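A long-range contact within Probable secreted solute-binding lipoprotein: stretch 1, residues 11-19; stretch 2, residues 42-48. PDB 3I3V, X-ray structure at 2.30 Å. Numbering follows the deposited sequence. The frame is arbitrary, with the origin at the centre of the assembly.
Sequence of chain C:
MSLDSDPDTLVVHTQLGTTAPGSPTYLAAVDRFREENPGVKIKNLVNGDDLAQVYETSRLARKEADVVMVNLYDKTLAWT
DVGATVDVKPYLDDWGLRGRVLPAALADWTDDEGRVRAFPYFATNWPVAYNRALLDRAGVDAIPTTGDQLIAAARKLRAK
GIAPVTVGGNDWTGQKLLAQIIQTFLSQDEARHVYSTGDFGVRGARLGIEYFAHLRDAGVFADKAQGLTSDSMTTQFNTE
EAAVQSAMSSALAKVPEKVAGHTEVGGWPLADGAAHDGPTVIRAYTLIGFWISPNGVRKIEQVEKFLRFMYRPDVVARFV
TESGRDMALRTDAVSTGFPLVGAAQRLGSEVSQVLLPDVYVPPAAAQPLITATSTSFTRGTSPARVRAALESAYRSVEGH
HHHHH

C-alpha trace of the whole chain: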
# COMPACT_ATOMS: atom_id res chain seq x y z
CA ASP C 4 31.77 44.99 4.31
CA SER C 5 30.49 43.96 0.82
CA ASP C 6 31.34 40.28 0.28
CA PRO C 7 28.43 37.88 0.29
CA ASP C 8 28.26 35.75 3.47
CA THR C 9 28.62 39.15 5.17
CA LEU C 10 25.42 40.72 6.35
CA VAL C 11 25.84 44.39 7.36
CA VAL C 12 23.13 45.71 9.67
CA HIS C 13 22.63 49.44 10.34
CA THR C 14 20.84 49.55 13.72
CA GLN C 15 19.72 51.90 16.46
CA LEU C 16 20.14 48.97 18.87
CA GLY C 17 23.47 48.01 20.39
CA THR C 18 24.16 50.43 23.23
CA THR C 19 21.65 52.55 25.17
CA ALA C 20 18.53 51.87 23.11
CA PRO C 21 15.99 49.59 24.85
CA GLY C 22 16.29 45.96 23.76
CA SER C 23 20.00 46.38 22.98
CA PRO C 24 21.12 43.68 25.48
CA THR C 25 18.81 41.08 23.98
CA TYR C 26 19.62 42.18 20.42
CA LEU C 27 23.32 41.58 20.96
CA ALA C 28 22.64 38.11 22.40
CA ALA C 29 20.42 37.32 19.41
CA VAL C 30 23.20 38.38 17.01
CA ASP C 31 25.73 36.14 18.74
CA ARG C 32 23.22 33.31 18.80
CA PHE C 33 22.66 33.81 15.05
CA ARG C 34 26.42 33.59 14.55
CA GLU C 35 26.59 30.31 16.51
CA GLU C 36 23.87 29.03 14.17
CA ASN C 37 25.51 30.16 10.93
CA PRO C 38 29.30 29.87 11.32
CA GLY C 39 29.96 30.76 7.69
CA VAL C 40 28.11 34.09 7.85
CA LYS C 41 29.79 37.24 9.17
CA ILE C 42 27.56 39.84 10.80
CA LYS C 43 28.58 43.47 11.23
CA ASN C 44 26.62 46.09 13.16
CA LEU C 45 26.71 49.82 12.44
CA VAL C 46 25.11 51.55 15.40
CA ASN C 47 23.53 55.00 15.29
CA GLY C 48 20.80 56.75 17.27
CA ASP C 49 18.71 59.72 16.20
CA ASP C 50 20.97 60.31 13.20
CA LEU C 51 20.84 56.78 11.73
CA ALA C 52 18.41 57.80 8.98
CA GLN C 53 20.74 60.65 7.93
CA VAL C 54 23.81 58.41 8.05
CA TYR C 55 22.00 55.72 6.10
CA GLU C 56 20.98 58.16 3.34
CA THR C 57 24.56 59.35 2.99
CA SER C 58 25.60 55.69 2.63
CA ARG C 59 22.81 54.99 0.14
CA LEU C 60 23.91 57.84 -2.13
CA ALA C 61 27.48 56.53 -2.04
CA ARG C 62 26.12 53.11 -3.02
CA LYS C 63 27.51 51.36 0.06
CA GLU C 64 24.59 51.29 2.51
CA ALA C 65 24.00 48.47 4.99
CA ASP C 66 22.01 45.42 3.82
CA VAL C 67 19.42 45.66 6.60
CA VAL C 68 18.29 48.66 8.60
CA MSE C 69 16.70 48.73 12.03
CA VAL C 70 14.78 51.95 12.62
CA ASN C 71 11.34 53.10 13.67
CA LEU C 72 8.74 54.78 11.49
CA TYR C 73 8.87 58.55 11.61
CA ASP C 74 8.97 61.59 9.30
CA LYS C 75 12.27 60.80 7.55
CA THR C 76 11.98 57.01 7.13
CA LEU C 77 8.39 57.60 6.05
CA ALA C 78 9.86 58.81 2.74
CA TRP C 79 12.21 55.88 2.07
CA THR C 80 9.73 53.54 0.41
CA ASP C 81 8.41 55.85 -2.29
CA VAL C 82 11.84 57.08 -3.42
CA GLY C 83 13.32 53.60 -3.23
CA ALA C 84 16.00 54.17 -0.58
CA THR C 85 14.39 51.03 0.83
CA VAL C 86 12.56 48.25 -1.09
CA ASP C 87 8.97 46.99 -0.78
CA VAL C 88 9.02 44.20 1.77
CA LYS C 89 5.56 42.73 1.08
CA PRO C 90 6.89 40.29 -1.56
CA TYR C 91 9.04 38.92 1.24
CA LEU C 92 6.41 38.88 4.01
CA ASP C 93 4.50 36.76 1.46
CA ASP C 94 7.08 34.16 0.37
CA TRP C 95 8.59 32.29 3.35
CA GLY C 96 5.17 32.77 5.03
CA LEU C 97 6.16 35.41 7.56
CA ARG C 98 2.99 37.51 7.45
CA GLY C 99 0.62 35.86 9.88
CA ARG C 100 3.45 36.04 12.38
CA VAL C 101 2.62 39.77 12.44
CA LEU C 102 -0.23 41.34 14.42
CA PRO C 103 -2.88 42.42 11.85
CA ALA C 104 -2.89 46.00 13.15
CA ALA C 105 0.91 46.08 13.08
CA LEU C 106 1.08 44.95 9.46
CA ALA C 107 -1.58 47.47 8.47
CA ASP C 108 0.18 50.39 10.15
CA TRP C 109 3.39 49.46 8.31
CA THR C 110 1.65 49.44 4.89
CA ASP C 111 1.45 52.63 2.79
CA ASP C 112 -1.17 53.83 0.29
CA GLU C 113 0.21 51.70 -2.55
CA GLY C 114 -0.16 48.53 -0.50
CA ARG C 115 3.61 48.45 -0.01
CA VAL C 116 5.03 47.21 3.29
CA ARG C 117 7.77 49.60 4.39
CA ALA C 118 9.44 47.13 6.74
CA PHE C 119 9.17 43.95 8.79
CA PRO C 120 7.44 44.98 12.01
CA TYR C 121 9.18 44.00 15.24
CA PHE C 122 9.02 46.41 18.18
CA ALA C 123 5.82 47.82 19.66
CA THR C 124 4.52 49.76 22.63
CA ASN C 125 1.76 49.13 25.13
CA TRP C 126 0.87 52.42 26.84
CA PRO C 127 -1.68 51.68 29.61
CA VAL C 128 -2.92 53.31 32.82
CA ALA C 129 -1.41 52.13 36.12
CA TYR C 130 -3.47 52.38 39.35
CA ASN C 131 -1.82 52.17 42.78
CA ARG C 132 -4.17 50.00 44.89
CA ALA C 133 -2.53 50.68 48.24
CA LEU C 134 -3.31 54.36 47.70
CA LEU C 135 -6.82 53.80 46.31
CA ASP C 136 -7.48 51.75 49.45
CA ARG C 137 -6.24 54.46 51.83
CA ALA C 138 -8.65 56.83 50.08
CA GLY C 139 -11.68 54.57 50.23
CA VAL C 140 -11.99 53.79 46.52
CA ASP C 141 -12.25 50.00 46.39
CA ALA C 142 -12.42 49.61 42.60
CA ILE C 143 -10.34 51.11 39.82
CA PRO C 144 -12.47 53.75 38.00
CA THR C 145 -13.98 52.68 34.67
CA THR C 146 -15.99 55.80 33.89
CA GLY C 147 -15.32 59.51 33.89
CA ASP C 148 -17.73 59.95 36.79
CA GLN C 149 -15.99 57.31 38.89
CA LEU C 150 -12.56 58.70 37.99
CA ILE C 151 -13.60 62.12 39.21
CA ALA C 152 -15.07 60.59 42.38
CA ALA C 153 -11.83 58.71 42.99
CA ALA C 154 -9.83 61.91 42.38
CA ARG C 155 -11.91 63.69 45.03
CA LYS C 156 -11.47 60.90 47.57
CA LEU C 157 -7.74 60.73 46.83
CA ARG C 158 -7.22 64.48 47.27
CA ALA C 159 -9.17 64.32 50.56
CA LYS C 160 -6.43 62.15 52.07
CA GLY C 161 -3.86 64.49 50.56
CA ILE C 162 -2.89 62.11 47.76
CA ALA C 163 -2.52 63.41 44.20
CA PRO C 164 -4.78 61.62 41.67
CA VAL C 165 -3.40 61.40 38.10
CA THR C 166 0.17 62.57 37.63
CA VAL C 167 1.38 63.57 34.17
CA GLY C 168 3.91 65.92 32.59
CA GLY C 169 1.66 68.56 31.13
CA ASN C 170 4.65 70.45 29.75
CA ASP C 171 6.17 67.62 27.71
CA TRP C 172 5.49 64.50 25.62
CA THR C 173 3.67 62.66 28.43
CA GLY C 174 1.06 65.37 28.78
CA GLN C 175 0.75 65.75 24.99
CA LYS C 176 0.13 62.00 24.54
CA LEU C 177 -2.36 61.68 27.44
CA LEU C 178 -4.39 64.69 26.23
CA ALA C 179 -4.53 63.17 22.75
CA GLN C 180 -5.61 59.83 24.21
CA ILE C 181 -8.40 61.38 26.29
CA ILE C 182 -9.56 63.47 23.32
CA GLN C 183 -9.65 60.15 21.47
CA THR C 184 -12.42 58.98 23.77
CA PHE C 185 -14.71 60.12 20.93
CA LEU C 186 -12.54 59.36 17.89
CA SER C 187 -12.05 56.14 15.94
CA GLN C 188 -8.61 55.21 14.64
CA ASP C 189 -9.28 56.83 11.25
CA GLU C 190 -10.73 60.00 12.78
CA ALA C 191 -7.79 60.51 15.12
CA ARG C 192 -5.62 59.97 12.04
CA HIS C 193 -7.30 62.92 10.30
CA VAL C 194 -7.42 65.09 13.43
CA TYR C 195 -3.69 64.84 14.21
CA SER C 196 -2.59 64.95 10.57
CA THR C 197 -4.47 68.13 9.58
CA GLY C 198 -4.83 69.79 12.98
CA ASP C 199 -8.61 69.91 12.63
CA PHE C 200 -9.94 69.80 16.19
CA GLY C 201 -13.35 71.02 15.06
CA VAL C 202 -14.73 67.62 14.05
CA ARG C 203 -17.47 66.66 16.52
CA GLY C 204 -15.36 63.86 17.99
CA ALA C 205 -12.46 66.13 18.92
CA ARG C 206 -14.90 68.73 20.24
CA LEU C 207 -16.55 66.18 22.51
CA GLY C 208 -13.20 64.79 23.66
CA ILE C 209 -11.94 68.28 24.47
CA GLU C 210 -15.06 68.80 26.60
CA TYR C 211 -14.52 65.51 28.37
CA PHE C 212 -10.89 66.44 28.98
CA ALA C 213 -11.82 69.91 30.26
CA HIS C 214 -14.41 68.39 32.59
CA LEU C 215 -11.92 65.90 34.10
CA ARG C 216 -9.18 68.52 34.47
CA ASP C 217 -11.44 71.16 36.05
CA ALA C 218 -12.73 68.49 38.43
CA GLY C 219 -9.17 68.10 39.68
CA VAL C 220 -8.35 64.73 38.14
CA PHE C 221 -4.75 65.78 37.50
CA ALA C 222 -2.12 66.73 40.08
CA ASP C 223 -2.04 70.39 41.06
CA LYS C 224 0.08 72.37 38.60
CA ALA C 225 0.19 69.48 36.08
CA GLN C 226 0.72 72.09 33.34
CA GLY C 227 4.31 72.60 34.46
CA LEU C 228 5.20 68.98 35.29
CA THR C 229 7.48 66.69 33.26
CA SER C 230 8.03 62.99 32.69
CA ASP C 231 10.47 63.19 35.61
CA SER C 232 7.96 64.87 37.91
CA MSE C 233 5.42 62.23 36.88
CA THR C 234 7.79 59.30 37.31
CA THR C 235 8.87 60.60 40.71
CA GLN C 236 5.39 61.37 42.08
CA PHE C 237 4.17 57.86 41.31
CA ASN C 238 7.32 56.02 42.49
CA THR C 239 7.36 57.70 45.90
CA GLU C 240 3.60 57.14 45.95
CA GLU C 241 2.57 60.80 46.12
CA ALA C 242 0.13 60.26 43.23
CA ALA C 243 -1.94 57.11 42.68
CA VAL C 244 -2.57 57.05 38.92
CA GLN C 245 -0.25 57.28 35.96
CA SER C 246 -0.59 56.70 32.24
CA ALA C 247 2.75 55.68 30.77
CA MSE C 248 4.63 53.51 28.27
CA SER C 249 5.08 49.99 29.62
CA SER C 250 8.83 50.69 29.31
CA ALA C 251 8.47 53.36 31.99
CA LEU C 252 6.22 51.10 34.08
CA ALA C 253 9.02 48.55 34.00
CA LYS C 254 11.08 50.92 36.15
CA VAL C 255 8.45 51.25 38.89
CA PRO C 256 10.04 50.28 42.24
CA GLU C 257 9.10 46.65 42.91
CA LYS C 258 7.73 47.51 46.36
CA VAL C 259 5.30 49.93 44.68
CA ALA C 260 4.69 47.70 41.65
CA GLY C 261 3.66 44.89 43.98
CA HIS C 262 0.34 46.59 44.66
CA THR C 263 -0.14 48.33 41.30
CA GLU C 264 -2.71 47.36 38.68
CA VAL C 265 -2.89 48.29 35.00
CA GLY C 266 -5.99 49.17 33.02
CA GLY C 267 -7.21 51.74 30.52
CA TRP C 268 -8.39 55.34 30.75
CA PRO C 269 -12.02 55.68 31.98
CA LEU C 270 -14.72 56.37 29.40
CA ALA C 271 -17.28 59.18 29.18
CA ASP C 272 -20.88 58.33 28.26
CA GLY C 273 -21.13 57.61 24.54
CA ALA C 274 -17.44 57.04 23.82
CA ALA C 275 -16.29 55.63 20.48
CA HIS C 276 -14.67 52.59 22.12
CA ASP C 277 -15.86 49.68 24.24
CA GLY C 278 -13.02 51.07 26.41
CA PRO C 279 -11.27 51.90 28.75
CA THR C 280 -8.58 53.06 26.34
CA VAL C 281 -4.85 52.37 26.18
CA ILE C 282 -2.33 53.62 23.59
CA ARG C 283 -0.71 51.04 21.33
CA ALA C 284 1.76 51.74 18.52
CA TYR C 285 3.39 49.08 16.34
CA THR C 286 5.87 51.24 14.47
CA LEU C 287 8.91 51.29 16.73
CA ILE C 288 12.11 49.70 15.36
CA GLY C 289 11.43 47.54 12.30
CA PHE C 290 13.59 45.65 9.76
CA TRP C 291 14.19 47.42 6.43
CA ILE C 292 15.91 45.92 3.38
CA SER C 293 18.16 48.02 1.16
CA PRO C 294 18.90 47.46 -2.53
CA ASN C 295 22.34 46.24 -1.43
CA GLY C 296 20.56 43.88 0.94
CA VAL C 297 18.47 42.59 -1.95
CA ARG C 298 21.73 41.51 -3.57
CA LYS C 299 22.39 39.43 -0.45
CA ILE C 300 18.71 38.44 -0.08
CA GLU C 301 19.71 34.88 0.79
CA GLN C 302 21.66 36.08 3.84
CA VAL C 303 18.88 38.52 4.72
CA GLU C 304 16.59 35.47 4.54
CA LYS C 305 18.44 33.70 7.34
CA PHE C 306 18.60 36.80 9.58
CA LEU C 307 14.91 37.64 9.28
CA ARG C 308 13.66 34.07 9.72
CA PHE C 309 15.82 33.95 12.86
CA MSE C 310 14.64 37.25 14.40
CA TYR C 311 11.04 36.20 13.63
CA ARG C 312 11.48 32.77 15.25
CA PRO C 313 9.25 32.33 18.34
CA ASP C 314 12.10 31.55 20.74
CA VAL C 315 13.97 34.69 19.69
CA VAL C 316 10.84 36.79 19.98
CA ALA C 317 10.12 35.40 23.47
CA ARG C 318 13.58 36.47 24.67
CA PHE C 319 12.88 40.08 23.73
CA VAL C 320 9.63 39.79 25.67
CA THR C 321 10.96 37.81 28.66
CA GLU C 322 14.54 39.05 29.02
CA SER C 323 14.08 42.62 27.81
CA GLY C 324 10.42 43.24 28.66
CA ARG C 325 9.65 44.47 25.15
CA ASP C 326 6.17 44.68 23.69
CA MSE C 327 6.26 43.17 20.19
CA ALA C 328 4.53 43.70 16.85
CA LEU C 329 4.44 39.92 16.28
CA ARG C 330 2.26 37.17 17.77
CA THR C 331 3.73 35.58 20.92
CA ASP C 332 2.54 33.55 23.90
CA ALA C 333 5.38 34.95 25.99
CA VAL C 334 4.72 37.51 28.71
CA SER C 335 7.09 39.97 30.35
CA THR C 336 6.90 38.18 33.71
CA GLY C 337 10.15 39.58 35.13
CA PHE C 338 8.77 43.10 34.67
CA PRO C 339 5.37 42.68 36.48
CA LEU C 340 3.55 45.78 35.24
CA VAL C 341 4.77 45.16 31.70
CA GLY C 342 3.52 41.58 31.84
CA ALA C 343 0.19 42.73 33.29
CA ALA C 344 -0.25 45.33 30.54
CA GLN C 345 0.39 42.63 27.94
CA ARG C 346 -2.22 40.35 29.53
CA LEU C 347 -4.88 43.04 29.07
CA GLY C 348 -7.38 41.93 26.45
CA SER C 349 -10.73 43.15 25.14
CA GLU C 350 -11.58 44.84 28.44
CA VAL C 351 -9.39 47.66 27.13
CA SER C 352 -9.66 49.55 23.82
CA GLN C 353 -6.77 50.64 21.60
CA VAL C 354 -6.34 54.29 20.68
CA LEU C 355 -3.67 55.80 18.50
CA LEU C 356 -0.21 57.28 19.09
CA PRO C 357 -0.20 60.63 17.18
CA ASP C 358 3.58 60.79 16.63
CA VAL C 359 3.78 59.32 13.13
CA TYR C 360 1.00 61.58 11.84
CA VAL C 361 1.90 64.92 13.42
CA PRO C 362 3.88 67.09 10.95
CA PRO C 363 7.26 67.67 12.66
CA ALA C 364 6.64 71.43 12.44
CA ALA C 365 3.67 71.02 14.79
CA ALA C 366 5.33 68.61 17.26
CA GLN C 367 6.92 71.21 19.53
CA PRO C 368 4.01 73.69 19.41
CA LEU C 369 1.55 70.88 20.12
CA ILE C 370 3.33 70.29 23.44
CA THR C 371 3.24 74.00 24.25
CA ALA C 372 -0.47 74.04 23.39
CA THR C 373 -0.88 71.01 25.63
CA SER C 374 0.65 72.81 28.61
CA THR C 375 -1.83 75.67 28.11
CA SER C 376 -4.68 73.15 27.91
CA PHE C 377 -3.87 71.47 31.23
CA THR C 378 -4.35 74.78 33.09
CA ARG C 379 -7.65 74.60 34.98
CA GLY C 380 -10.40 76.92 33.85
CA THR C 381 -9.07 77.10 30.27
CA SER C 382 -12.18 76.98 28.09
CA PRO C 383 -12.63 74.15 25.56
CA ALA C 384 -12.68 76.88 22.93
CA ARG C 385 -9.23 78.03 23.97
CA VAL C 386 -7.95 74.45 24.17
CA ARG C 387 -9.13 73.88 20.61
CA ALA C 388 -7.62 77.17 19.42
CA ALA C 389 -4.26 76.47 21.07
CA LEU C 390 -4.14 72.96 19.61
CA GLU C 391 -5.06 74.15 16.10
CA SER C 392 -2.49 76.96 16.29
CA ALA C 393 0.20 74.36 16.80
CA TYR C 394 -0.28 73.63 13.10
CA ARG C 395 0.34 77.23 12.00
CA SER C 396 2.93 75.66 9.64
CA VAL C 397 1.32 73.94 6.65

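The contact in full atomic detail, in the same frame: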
# COMPACT_ATOMS: atom_id res chain seq x y z
N VAL C 11 25.56 43.16 6.61
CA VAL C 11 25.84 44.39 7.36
C VAL C 11 24.50 44.97 7.78
O VAL C 11 23.64 45.22 6.94
CB VAL C 11 26.59 45.43 6.50
CG1 VAL C 11 26.91 46.66 7.35
CG2 VAL C 11 27.86 44.84 5.92
N VAL C 12 24.36 45.19 9.08
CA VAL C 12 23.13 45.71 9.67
C VAL C 12 23.33 47.08 10.31
O VAL C 12 24.14 47.23 11.22
CB VAL C 12 22.60 44.73 10.76
CG1 VAL C 12 21.38 45.31 11.44
CG2 VAL C 12 22.29 43.39 10.14
N HIS C 13 22.59 48.07 9.82
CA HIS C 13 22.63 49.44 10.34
C HIS C 13 21.48 49.52 11.34
O HIS C 13 20.32 49.54 10.95
CB HIS C 13 22.43 50.45 9.21
CG HIS C 13 22.99 51.80 9.51
ND1 HIS C 13 22.94 52.84 8.62
CD2 HIS C 13 23.62 52.26 10.62
CE1 HIS C 13 23.54 53.90 9.15
NE2 HIS C 13 23.96 53.57 10.36
N THR C 14 21.82 49.57 12.63
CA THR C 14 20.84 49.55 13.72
C THR C 14 20.93 50.63 14.76
O THR C 14 22.01 51.13 15.05
CB THR C 14 21.00 48.26 14.54
OG1 THR C 14 21.38 47.19 13.68
CG2 THR C 14 19.73 47.93 15.27
N GLN C 15 19.79 50.92 15.38
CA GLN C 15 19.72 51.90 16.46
C GLN C 15 19.94 51.16 17.78
O GLN C 15 20.10 51.78 18.82
CB GLN C 15 18.35 52.57 16.50
CG GLN C 15 18.13 53.56 15.39
CD GLN C 15 16.82 54.29 15.53
OE1 GLN C 15 15.77 53.67 15.72
NE2 GLN C 15 16.86 55.62 15.42
N LEU C 16 19.94 49.82 17.70
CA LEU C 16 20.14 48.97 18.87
C LEU C 16 21.60 48.57 18.98
O LEU C 16 22.28 48.40 17.97
CB LEU C 16 19.31 47.68 18.75
CG LEU C 16 17.79 47.77 18.67
CD1 LEU C 16 17.21 46.37 18.71
CD2 LEU C 16 17.26 48.60 19.83
N GLY C 17 22.08 48.40 20.21
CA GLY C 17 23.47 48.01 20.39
C GLY C 17 24.15 48.64 21.59
O GLY C 17 25.16 48.14 22.07
N THR C 18 23.60 49.75 22.07
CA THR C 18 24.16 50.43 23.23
C THR C 18 23.09 50.81 24.25
O THR C 18 22.67 49.97 25.05
CB THR C 18 24.95 51.68 22.83
OG1 THR C 18 24.16 52.48 21.93
CG2 THR C 18 26.26 51.28 22.15
N THR C 19 22.64 52.06 24.21
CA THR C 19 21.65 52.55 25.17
C THR C 19 20.19 52.29 24.81
O THR C 19 19.32 52.28 25.68
CB THR C 19 21.81 54.07 25.39
OG1 THR C 19 21.59 54.77 24.16
CG2 THR C 19 23.21 54.38 25.91
N ILE C 42 28.57 38.83 10.52
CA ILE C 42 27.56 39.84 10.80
C ILE C 42 28.26 41.08 11.33
O ILE C 42 29.06 40.99 12.27
CB ILE C 42 26.54 39.37 11.87
CG1 ILE C 42 25.51 38.44 11.24
CG2 ILE C 42 25.84 40.57 12.51
CD1 ILE C 42 24.47 39.15 10.40
N LYS C 43 27.98 42.23 10.74
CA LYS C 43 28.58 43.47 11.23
C LYS C 43 27.48 44.45 11.60
O LYS C 43 26.51 44.60 10.86
CB LYS C 43 29.50 44.09 10.18
CG LYS C 43 30.32 45.24 10.75
CD LYS C 43 31.21 45.90 9.71
CE LYS C 43 32.00 47.03 10.34
NZ LYS C 43 32.73 47.84 9.32
N ASN C 44 27.62 45.11 12.74
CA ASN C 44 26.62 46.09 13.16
C ASN C 44 27.14 47.51 13.11
O ASN C 44 28.23 47.80 13.61
CB ASN C 44 26.13 45.81 14.58
CG ASN C 44 25.10 44.71 14.64
OD1 ASN C 44 24.01 44.83 14.09
ND2 ASN C 44 25.44 43.62 15.30
N LEU C 45 26.37 48.40 12.49
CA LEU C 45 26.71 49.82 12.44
C LEU C 45 25.65 50.43 13.34
O LEU C 45 24.47 50.39 13.03
CB LEU C 45 26.60 50.37 11.01
CG LEU C 45 27.67 49.94 9.99
CD1 LEU C 45 27.33 50.50 8.60
CD2 LEU C 45 29.05 50.44 10.43
N VAL C 46 26.07 50.98 14.47
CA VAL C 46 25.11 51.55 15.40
C VAL C 46 25.03 53.06 15.35
O VAL C 46 26.05 53.75 15.33
CB VAL C 46 25.41 51.12 16.86
CG1 VAL C 46 24.40 51.76 17.82
CG2 VAL C 46 25.36 49.60 16.97
N ASN C 47 23.80 53.57 15.32
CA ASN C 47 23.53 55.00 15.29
C ASN C 47 22.20 55.24 16.01
O ASN C 47 21.36 54.34 16.07
CB ASN C 47 23.43 55.51 13.85
CG ASN C 47 24.79 55.78 13.23
OD1 ASN C 47 25.50 56.69 13.65
ND2 ASN C 47 25.16 54.98 12.25
N GLY C 48 22.02 56.44 16.55
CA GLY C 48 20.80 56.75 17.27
C GLY C 48 19.83 57.57 16.45
O GLY C 48 19.28 57.09 15.47

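Two neighbouring strands, 11-14 and 42-46, run side by side in parallel, their directions 24° apart, and bury 650 Å² between the stretches. V12 and T14 each use both N and O, bonding to residues on either side of their register partner: V12, opposite N44, bonds K43 and L45, and T14, opposite V46, bonds L45 and N47. V12 N bonds K43 O at 2.9 Å, and V12 O accepts from L45 N at 2.8 Å; T14 then repeats the pattern, its N bonding L45 O at 2.8 Å and its O accepting from N47 N at 3.0 Å. CA-H...O contacts line the same ladder, the shortest within the strands joining V46 CA to T14 O at 3.1 Å.

L45 covers the most surface. Its backbone serves V12 and T14, while its side chain lies on the face shared with V11, K43 and H13. There L45 CD1 meets V11 CG1 at 4.1 Å, an apolar contact that places two hydrocarbon side chains together on this face. L45 CB lies 3.6 Å from H13 CD2, while L45 O approaches the same carbon, H13 CD2, at 3.2 Å, at the edge of the ring.

V46, next in coverage, turns to the other face with V12, N44 and T14. A beta-branched residue suits an extended strand, and its methyls reach the loop that follows T14: V46 CG2 lies 3.5 Å from L16 O. G17 fits beside it because a CB there would clash with V46 CG2; its backbone angles independently call for glycine, since a CB would also jam against the preceding carbonyl.

V12 adds its own side chain to this face, its CB 3.6 Å from N44 OD1. Where the second strand ends, polar side chains add to the backbone ladder: N47 ND2 donates to H13 NE2 at 2.6 Å, approaching the ring edge where a nitrogen lone pair can accept, and the long Q15 side chain carries its amide NE2 to G48 O at 2.8 Å.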